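Local coordinates for protein kallistatin (Homo sapiens, PDB 6F4V) that inhibits tissue kallikrein as a secreted serpin, forming a stable equimolar complex with the protease after cleavage at its own reactive site, at residues A[92-104]-A[113-127]. Numbering follows the deposited sequence.
Sequences RVGSALFLSHNLK and TMAVYEAKLFHTNFY
Strand 92-100 pairs in parallel with strand 120-124, the two joined through helix 107-117 in a beta-alpha-beta crossover at one border of the large mixed sheet of the serpin fold. Strand 120-124 is the outermost strand here, while the far side of 92-100 bonds to strand 159-172. Six backbone hydrogen bonds run in alternation from Lys120 N to Ser95 O through to His101 N to Thr124 O; the shortest, Leu99 N to Phe122 O, is 2.7 Å. Ala96, Phe98, Lys120 and Phe122 point to one face of the sheet, where helix 129-143 covers Phe98. The rings of Phe98 and Phe122 lie side by side, planes 15° apart but slid so far that they barely overlap, with centroids 5.0 Å from each other. Phe122 CD2 sits over the rim of the Phe98 ring, and Ala96 CB meets the edge of the Phe122 ring 3.9 Å from CE2.

On the other face Leu97 and Leu121 run alongside each other, CD1 of the former 3.8 Å from CD2 of the latter. Leu97 CD1 also meets Thr113 OG1, a hydroxyl already bonded to Leu110 O within the crossover helix. Glu118, with positive phi, is the first residue after that helix to depart from helical backbone angles, and two waters bridge strand 92-100 to this region: one links Ser95 N to Glu118 O, the other Ser95 OG to Tyr117 O.

Residues that follow the two strands fold back on them: the His101 ring lies with one face over His123 C and Thr124 N. Phe126, its CG turned beside its own backbone N (chi1 -74°), folds onto the Phe98 face of strand 92-100 and presents its edge to the main chain, with CZ 3.5 Å from Phe98 O.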
ATOM      1  N   ARG A  92      -1.563  -5.639  11.092  1.00 29.62           N
ATOM      2  CA  ARG A  92      -2.192  -4.637  11.936  1.00 29.98           C
ATOM      3  C   ARG A  92      -2.402  -3.408  11.106  1.00 29.34           C
ATOM      4  O   ARG A  92      -1.468  -2.964  10.414  1.00 28.06           O
ATOM      5  CB  ARG A  92      -1.337  -4.275  13.146  1.00 30.98           C
ATOM      6  CG  ARG A  92      -1.368  -5.330  14.235  1.00 32.71           C
ATOM      7  CD  ARG A  92      -0.481  -4.999  15.413  1.00 33.95           C
ATOM      8  NE  ARG A  92       0.917  -4.828  15.016  1.00 33.30           N
ATOM      9  CZ  ARG A  92       1.530  -3.655  14.814  1.00 34.73           C
ATOM     10  NH1 ARG A  92       0.903  -2.490  14.968  1.00 34.65           N
ATOM     11  NH2 ARG A  92       2.810  -3.648  14.437  1.00 35.70           N
ATOM     12  N   VAL A  93      -3.613  -2.883  11.178  1.00 28.13           N
ATOM     13  CA  VAL A  93      -3.975  -1.626  10.534  1.00 27.97           C
ATOM     14  C   VAL A  93      -4.671  -0.776  11.579  1.00 28.71           C
ATOM     15  O   VAL A  93      -5.527  -1.265  12.308  1.00 29.51           O
ATOM     16  CB  VAL A  93      -4.865  -1.829   9.327  1.00 28.35           C
ATOM     17  CG1 VAL A  93      -5.190  -0.479   8.685  1.00 29.58           C
ATOM     18  CG2 VAL A  93      -4.194  -2.748   8.312  1.00 28.64           C
ATOM     19  N   GLY A  94      -4.250   0.472  11.701  1.00 27.89           N
ATOM     20  CA  GLY A  94      -4.824   1.383  12.676  1.00 28.00           C
ATOM     21  C   GLY A  94      -4.815   2.803  12.146  1.00 27.85           C
ATOM     22  O   GLY A  94      -4.147   3.102  11.147  1.00 26.02           O
ATOM     23  N   SER A  95      -5.558   3.659  12.833  1.00 27.10           N
ATOM     24  CA  SER A  95      -5.773   5.037  12.437  1.00 28.15           C
ATOM     25  C   SER A  95      -5.679   5.911  13.661  1.00 29.40           C
ATOM     26  O   SER A  95      -5.946   5.451  14.769  1.00 29.87           O
ATOM     27  CB  SER A  95      -7.172   5.185  11.843  1.00 28.64           C
ATOM     28  OG  SER A  95      -7.268   4.463  10.609  1.00 31.01           O
ATOM     29  N   ALA A  96      -5.425   7.191  13.440  1.00 29.09           N
ATOM     30  CA  ALA A  96      -5.387   8.150  14.516  1.00 29.39           C
ATOM     31  C   ALA A  96      -5.647   9.553  13.980  1.00 29.96           C
ATOM     32  O   ALA A  96      -5.355   9.859  12.803  1.00 28.08           O
ATOM     33  CB  ALA A  96      -4.037   8.083  15.216  1.00 30.19           C
ATOM     34  N   LEU A  97      -6.209  10.391  14.852  1.00 29.54           N
ATOM     35  CA  LEU A  97      -6.336  11.780  14.588  1.00 30.73           C
ATOM     36  C   LEU A  97      -5.555  12.517  15.682  1.00 31.91           C
ATOM     37  O   LEU A  97      -5.762  12.285  16.883  1.00 32.24           O
ATOM     38  CB  LEU A  97      -7.802  12.211  14.664  1.00 32.72           C
ATOM     39  CG  LEU A  97      -8.805  11.556  13.714  1.00 33.36           C
ATOM     40  CD1 LEU A  97     -10.194  12.073  14.050  1.00 34.35           C
ATOM     41  CD2 LEU A  97      -8.443  11.857  12.274  1.00 33.81           C
ATOM     42  N   PHE A  98      -4.681  13.399  15.246  1.00 31.50           N
ATOM     43  CA  PHE A  98      -3.982  14.316  16.118  1.00 33.67           C
ATOM     44  C   PHE A  98      -4.729  15.642  16.038  1.00 33.66           C
ATOM     45  O   PHE A  98      -4.747  16.276  14.999  1.00 33.84           O
ATOM     46  CB  PHE A  98      -2.515  14.396  15.705  1.00 33.23           C
ATOM     47  CG  PHE A  98      -1.792  13.121  15.945  1.00 34.04           C
ATOM     48  CD1 PHE A  98      -1.821  12.102  15.002  1.00 33.89           C
ATOM     49  CD2 PHE A  98      -1.105  12.910  17.140  1.00 35.50           C
ATOM     50  CE1 PHE A  98      -1.165  10.906  15.236  1.00 34.26           C
ATOM     51  CE2 PHE A  98      -0.458  11.708  17.383  1.00 36.19           C
ATOM     52  CZ  PHE A  98      -0.484  10.707  16.428  1.00 35.36           C
ATOM     53  N   LEU A  99      -5.385  16.012  17.141  1.00 34.72           N
ATOM     54  CA  LEU A  99      -6.337  17.115  17.190  1.00 36.57           C
ATOM     55  C   LEU A  99      -5.747  18.313  17.916  1.00 37.93           C
ATOM     56  O   LEU A  99      -5.135  18.148  18.958  1.00 38.36           O
ATOM     57  CB  LEU A  99      -7.570  16.661  17.955  1.00 37.06           C
ATOM     58  CG  LEU A  99      -8.315  15.441  17.420  1.00 37.21           C
ATOM     59  CD1 LEU A  99      -9.452  15.082  18.359  1.00 37.20           C
ATOM     60  CD2 LEU A  99      -8.832  15.698  16.016  1.00 37.14           C
ATOM     61  N   SER A 100      -5.949  19.510  17.381  1.00 40.83           N
ATOM     62  CA  SER A 100      -5.502  20.734  18.052  1.00 43.89           C
ATOM     63  C   SER A 100      -6.119  20.795  19.461  1.00 46.92           C
ATOM     64  O   SER A 100      -7.321  20.598  19.605  1.00 46.39           O
ATOM     65  CB  SER A 100      -5.912  21.973  17.243  1.00 44.16           C
ATOM     66  OG  SER A 100      -5.501  23.177  17.890  1.00 45.63           O
ATOM     67  N   HIS A 101      -5.289  21.018  20.484  1.00 51.51           N
ATOM     68  CA  HIS A 101      -5.773  21.306  21.851  1.00 57.42           C
ATOM     69  C   HIS A 101      -6.845  22.411  21.925  1.00 58.72           C
ATOM     70  O   HIS A 101      -7.678  22.372  22.815  1.00 64.75           O
ATOM     71  CB  HIS A 101      -4.611  21.706  22.794  1.00 60.54           C
ATOM     72  CG  HIS A 101      -3.963  20.551  23.499  1.00 63.63           C
ATOM     73  ND1 HIS A 101      -2.598  20.343  23.488  1.00 65.50           N
ATOM     74  CD2 HIS A 101      -4.488  19.561  24.264  1.00 66.11           C
ATOM     75  CE1 HIS A 101      -2.311  19.263  24.198  1.00 67.22           C
ATOM     76  NE2 HIS A 101      -3.441  18.766  24.675  1.00 67.75           N
ATOM     77  N   ASN A 102      -6.812  23.386  21.020  1.00 60.31           N
ATOM     78  CA  ASN A 102      -7.727  24.545  21.069  1.00 63.57           C
ATOM     79  C   ASN A 102      -9.128  24.271  20.546  1.00 63.27           C
ATOM     80  O   ASN A 102     -10.121  24.583  21.203  1.00 64.32           O
ATOM     81  CB  ASN A 102      -7.155  25.711  20.241  1.00 64.59           C
ATOM     82  CG  ASN A 102      -5.893  26.296  20.843  1.00 66.52           C
ATOM     83  OD1 ASN A 102      -5.777  26.416  22.058  1.00 68.81           O
ATOM     84  ND2 ASN A 102      -4.941  26.671  19.990  1.00 68.62           N
ATOM     85  N   LEU A 103      -9.175  23.696  19.350  1.00 59.88           N
ATOM     86  CA  LEU A 103     -10.332  23.752  18.471  1.00 57.24           C
ATOM     87  C   LEU A 103     -11.457  22.801  18.906  1.00 55.89           C
ATOM     88  O   LEU A 103     -11.203  21.736  19.485  1.00 56.12           O
ATOM     89  CB  LEU A 103      -9.857  23.416  17.055  1.00 58.75           C
ATOM     90  CG  LEU A 103     -10.753  23.646  15.839  1.00 59.35           C
ATOM     91  CD1 LEU A 103     -10.772  25.122  15.474  1.00 60.43           C
ATOM     92  CD2 LEU A 103     -10.252  22.822  14.662  1.00 59.70           C
ATOM     93  N   LYS A 104     -12.697  23.201  18.632  1.00 53.20           N
ATOM     94  CA  LYS A 104     -13.868  22.359  18.898  1.00 51.29           C
ATOM     95  C   LYS A 104     -14.151  21.537  17.638  1.00 47.09           C
ATOM     96  O   LYS A 104     -14.561  22.084  16.599  1.00 45.25           O
ATOM     97  CB  LYS A 104     -15.090  23.212  19.269  1.00 53.55           C
ATOM     98  CG  LYS A 104     -16.330  22.428  19.696  1.00 56.78           C
ATOM     99  CD  LYS A 104     -16.034  21.409  20.800  1.00 58.85           C
ATOM    100  CE  LYS A 104     -17.249  21.084  21.651  1.00 60.89           C
ATOM    101  NZ  LYS A 104     -18.253  20.268  20.916  1.00 61.95           N
ATOM    102  N   THR A 113     -15.251   8.396  12.966  1.00 33.50           N
ATOM    103  CA  THR A 113     -13.889   7.880  12.761  1.00 33.72           C
ATOM    104  C   THR A 113     -13.520   6.782  13.766  1.00 34.05           C
ATOM    105  O   THR A 113     -12.825   5.812  13.429  1.00 33.01           O
ATOM    106  CB  THR A 113     -12.787   8.959  12.796  1.00 33.71           C
ATOM    107  OG1 THR A 113     -12.737   9.581  14.090  1.00 34.67           O
ATOM    108  CG2 THR A 113     -13.015   9.996  11.705  1.00 33.19           C
ATOM    109  N   MET A 114     -13.975   6.941  15.002  1.00 35.71           N
ATOM    110  CA  MET A 114     -13.754   5.913  16.013  1.00 38.21           C
ATOM    111  C   MET A 114     -14.585   4.654  15.716  1.00 37.69           C
ATOM    112  O   MET A 114     -14.069   3.560  15.784  1.00 36.95           O
ATOM    113  CB  MET A 114     -14.077   6.463  17.404  1.00 41.47           C
ATOM    114  CG  MET A 114     -12.990   7.380  17.930  1.00 44.88           C
ATOM    115  SD  MET A 114     -13.361   8.077  19.564  1.00 52.17           S
ATOM    116  CE  MET A 114     -14.367   9.457  19.098  1.00 50.98           C
ATOM    117  N   ALA A 115     -15.860   4.820  15.386  1.00 38.53           N
ATOM    118  CA  ALA A 115     -16.746   3.675  15.111  1.00 39.70           C
ATOM    119  C   ALA A 115     -16.275   2.860  13.887  1.00 39.70           C
ATOM    120  O   ALA A 115     -16.195   1.636  13.947  1.00 38.23           O
ATOM    121  CB  ALA A 115     -18.178   4.160  14.925  1.00 40.50           C
ATOM    122  N   VAL A 116     -15.915   3.538  12.793  1.00 37.03           N
ATOM    123  CA  VAL A 116     -15.606   2.834  11.540  1.00 36.31           C
ATOM    124  C   VAL A 116     -14.136   2.473  11.408  1.00 35.46           C
ATOM    125  O   VAL A 116     -13.804   1.364  10.982  1.00 35.85           O
ATOM    126  CB  VAL A 116     -16.078   3.661  10.315  1.00 36.71           C
ATOM    127  CG1 VAL A 116     -15.694   3.009   8.997  1.00 36.59           C
ATOM    128  CG2 VAL A 116     -17.579   3.811  10.360  1.00 38.72           C
ATOM    129  N   TYR A 117     -13.247   3.416  11.718  1.00 32.54           N
ATOM    130  CA  TYR A 117     -11.835   3.224  11.454  1.00 33.07           C
ATOM    131  C   TYR A 117     -11.048   2.926  12.731  1.00 34.75           C
ATOM    132  O   TYR A 117      -9.838   2.814  12.681  1.00 35.90           O
ATOM    133  CB  TYR A 117     -11.262   4.434  10.663  1.00 31.14           C
ATOM    134  CG  TYR A 117     -11.926   4.536   9.299  1.00 29.79           C
ATOM    135  CD1 TYR A 117     -13.084   5.278   9.111  1.00 28.66           C
ATOM    136  CD2 TYR A 117     -11.429   3.823   8.217  1.00 28.71           C
ATOM    137  CE1 TYR A 117     -13.722   5.337   7.877  1.00 28.20           C
ATOM    138  CE2 TYR A 117     -12.052   3.871   6.980  1.00 27.87           C
ATOM    139  CZ  TYR A 117     -13.200   4.606   6.811  1.00 27.47           C
ATOM    140  OH  TYR A 117     -13.826   4.596   5.597  1.00 26.73           O
ATOM    141  N   GLU A 118     -11.742   2.808  13.859  1.00 37.16           N
ATOM    142  CA  GLU A 118     -11.094   2.669  15.175  1.00 39.62           C
ATOM    143  C   GLU A 118     -10.003   3.687  15.430  1.00 36.71           C
ATOM    144  O   GLU A 118      -8.965   3.368  15.992  1.00 35.72           O
ATOM    145  CB  GLU A 118     -10.570   1.245  15.344  1.00 43.67           C
ATOM    146  CG  GLU A 118     -11.690   0.225  15.175  1.00 46.83           C
ATOM    147  CD  GLU A 118     -11.550  -0.988  16.066  0.78 49.59           C
ATOM    148  OE1 GLU A 118     -11.546  -2.118  15.526  0.72 53.03           O
ATOM    149  OE2 GLU A 118     -11.463  -0.812  17.301  0.69 51.38           O
ATOM    150  N   ALA A 119     -10.244   4.918  14.998  1.00 34.34           N
ATOM    151  CA  ALA A 119      -9.277   5.999  15.140  1.00 35.08           C
ATOM    152  C   ALA A 119      -8.987   6.256  16.644  1.00 35.99           C
ATOM    153  O   ALA A 119      -9.910   6.327  17.433  1.00 36.11           O
ATOM    154  CB  ALA A 119      -9.804   7.264  14.470  1.00 34.27           C
ATOM    155  N   LYS A 120      -7.720   6.307  17.014  1.00 36.40           N
ATOM    156  CA  LYS A 120      -7.306   6.785  18.326  1.00 37.87           C
ATOM    157  C   LYS A 120      -7.211   8.301  18.264  1.00 37.05           C
ATOM    158  O   LYS A 120      -6.655   8.834  17.317  1.00 35.70           O
ATOM    159  CB  LYS A 120      -5.935   6.226  18.687  1.00 39.42           C
ATOM    160  CG  LYS A 120      -5.893   4.739  18.996  1.00 42.78           C
ATOM    161  CD  LYS A 120      -4.460   4.351  19.376  1.00 45.64           C
ATOM    162  CE  LYS A 120      -4.368   3.078  20.214  0.76 47.46           C
ATOM    163  NZ  LYS A 120      -4.320   1.863  19.357  0.79 48.05           N
ATOM    164  N   LEU A 121      -7.718   9.000  19.280  1.00 36.20           N
ATOM    165  CA  LEU A 121      -7.628  10.455  19.311  1.00 38.02           C
ATOM    166  C   LEU A 121      -6.489  10.906  20.220  1.00 39.50           C
ATOM    167  O   LEU A 121      -6.377  10.445  21.353  1.00 40.79           O
ATOM    168  CB  LEU A 121      -8.935  11.065  19.798  1.00 39.18           C
ATOM    169  CG  LEU A 121     -10.209  10.612  19.090  1.00 39.70           C
ATOM    170  CD1 LEU A 121     -11.391  11.403  19.638  1.00 40.72           C
ATOM    171  CD2 LEU A 121     -10.105  10.733  17.576  1.00 39.10           C
ATOM    172  N   PHE A 122      -5.644  11.781  19.710  1.00 38.54           N
ATOM    173  CA  PHE A 122      -4.599  12.404  20.486  1.00 40.76           C
ATOM    174  C   PHE A 122      -4.777  13.903  20.399  1.00 41.78           C
ATOM    175  O   PHE A 122      -5.216  14.429  19.363  1.00 41.66           O
ATOM    176  CB  PHE A 122      -3.232  12.033  19.942  1.00 41.88           C
ATOM    177  CG  PHE A 122      -2.934  10.574  19.999  1.00 43.26           C
ATOM    178  CD1 PHE A 122      -2.488   9.986  21.186  1.00 46.10           C
ATOM    179  CD2 PHE A 122      -3.092   9.775  18.871  1.00 42.83           C
ATOM    180  CE1 PHE A 122      -2.206   8.616  21.238  1.00 46.65           C
ATOM    181  CE2 PHE A 122      -2.817   8.417  18.916  1.00 43.69           C
ATOM    182  CZ  PHE A 122      -2.376   7.833  20.102  1.00 45.90           C
ATOM    183  N   HIS A 123      -4.435  14.597  21.477  1.00 43.12           N
ATOM    184  CA  HIS A 123      -4.440  16.047  21.455  1.00 44.87           C
ATOM    185  C   HIS A 123      -2.993  16.549  21.404  1.00 44.64           C
ATOM    186  O   HIS A 123      -2.095  15.921  21.962  1.00 46.66           O
ATOM    187  CB  HIS A 123      -5.276  16.573  22.625  1.00 47.00           C
ATOM    188  CG  HIS A 123      -6.735  16.272  22.476  1.00 47.78           C
ATOM    189  ND1 HIS A 123      -7.614  17.142  21.863  1.00 49.67           N
ATOM    190  CD2 HIS A 123      -7.456  15.168  22.792  1.00 48.31           C
ATOM    191  CE1 HIS A 123      -8.825  16.606  21.851  1.00 48.99           C
ATOM    192  NE2 HIS A 123      -8.752  15.406  22.400  1.00 49.32           N
ATOM    193  N   THR A 124      -2.758  17.609  20.635  1.00 43.70           N
ATOM    194  CA  THR A 124      -1.421  18.182  20.506  1.00 46.15           C
ATOM    195  C   THR A 124      -1.489  19.687  20.265  1.00 46.46           C
ATOM    196  O   THR A 124      -2.514  20.226  19.830  1.00 45.16           O
ATOM    197  CB  THR A 124      -0.598  17.485  19.388  1.00 46.65           C
ATOM    198  OG1 THR A 124       0.759  17.974  19.382  1.00 48.64           O
ATOM    199  CG2 THR A 124      -1.230  17.706  18.016  1.00 45.86           C
ATOM    200  N   ASN A 125      -0.379  20.351  20.559  1.00 47.56           N
ATOM    201  CA  ASN A 125      -0.252  21.791  20.354  1.00 47.44           C
ATOM    202  C   ASN A 125       0.474  22.027  19.042  1.00 45.04           C
ATOM    203  O   ASN A 125       1.693  21.877  18.962  1.00 44.49           O
ATOM    204  CB  ASN A 125       0.509  22.420  21.533  1.00 49.79           C
ATOM    205  CG  ASN A 125       0.758  23.896  21.351  1.00 52.14           C
ATOM    206  OD1 ASN A 125       0.106  24.562  20.544  1.00 52.36           O
ATOM    207  ND2 ASN A 125       1.707  24.429  22.124  1.00 57.30           N
ATOM    208  N   PHE A 126      -0.272  22.415  18.007  1.00 44.71           N
ATOM    209  CA  PHE A 126       0.331  22.646  16.682  1.00 45.59           C
ATOM    210  C   PHE A 126       1.220  23.902  16.576  1.00 48.15           C
ATOM    211  O   PHE A 126       1.922  24.073  15.575  1.00 48.18           O
ATOM    212  CB  PHE A 126      -0.742  22.604  15.581  1.00 44.73           C
ATOM    213  CG  PHE A 126      -1.236  21.192  15.264  1.00 42.63           C
ATOM    214  CD1 PHE A 126      -0.460  20.324  14.509  1.00 42.15           C
ATOM    215  CD2 PHE A 126      -2.474  20.742  15.719  1.00 42.43           C
ATOM    216  CE1 PHE A 126      -0.912  19.034  14.220  1.00 40.17           C
ATOM    217  CE2 PHE A 126      -2.930  19.458  15.424  1.00 40.63           C
ATOM    218  CZ  PHE A 126      -2.135  18.605  14.680  1.00 39.76           C
ATOM    219  N   TYR A 127       1.187  24.782  17.589  1.00 51.81           N
ATOM    220  CA  TYR A 127       2.198  25.863  17.701  1.00 54.25           C
ATOM    221  C   TYR A 127       3.587  25.280  17.937  1.00 51.28           C
ATOM    222  O   TYR A 127       4.581  25.818  17.459  1.00 53.72           O
ATOM    223  CB  TYR A 127       1.866  26.862  18.828  1.00 60.02           C
ATOM    224  CG  TYR A 127       0.522  27.560  18.706  1.00 64.82           C
ATOM    225  CD1 TYR A 127       0.127  28.180  17.507  1.00 67.54           C
ATOM    226  CD2 TYR A 127      -0.358  27.625  19.807  1.00 69.22           C
ATOM    227  CE1 TYR A 127      -1.110  28.822  17.402  1.00 69.31           C
ATOM    228  CE2 TYR A 127      -1.590  28.267  19.711  1.00 70.94           C
ATOM    229  CZ  TYR A 127      -1.961  28.863  18.510  1.00 71.10           C
ATOM    230  OH  TYR A 127      -3.184  29.490  18.424  1.00 74.59           O
TER
HETATM  231  O   HOH W   1      -6.690   2.236  15.151  1.00 34.58           O
HETATM  232  O   HOH W   2      -8.028   2.000  11.040  1.00 47.08           O
HETATM  233  O   HOH W   3      -3.107  23.426  18.568  1.00 46.93           O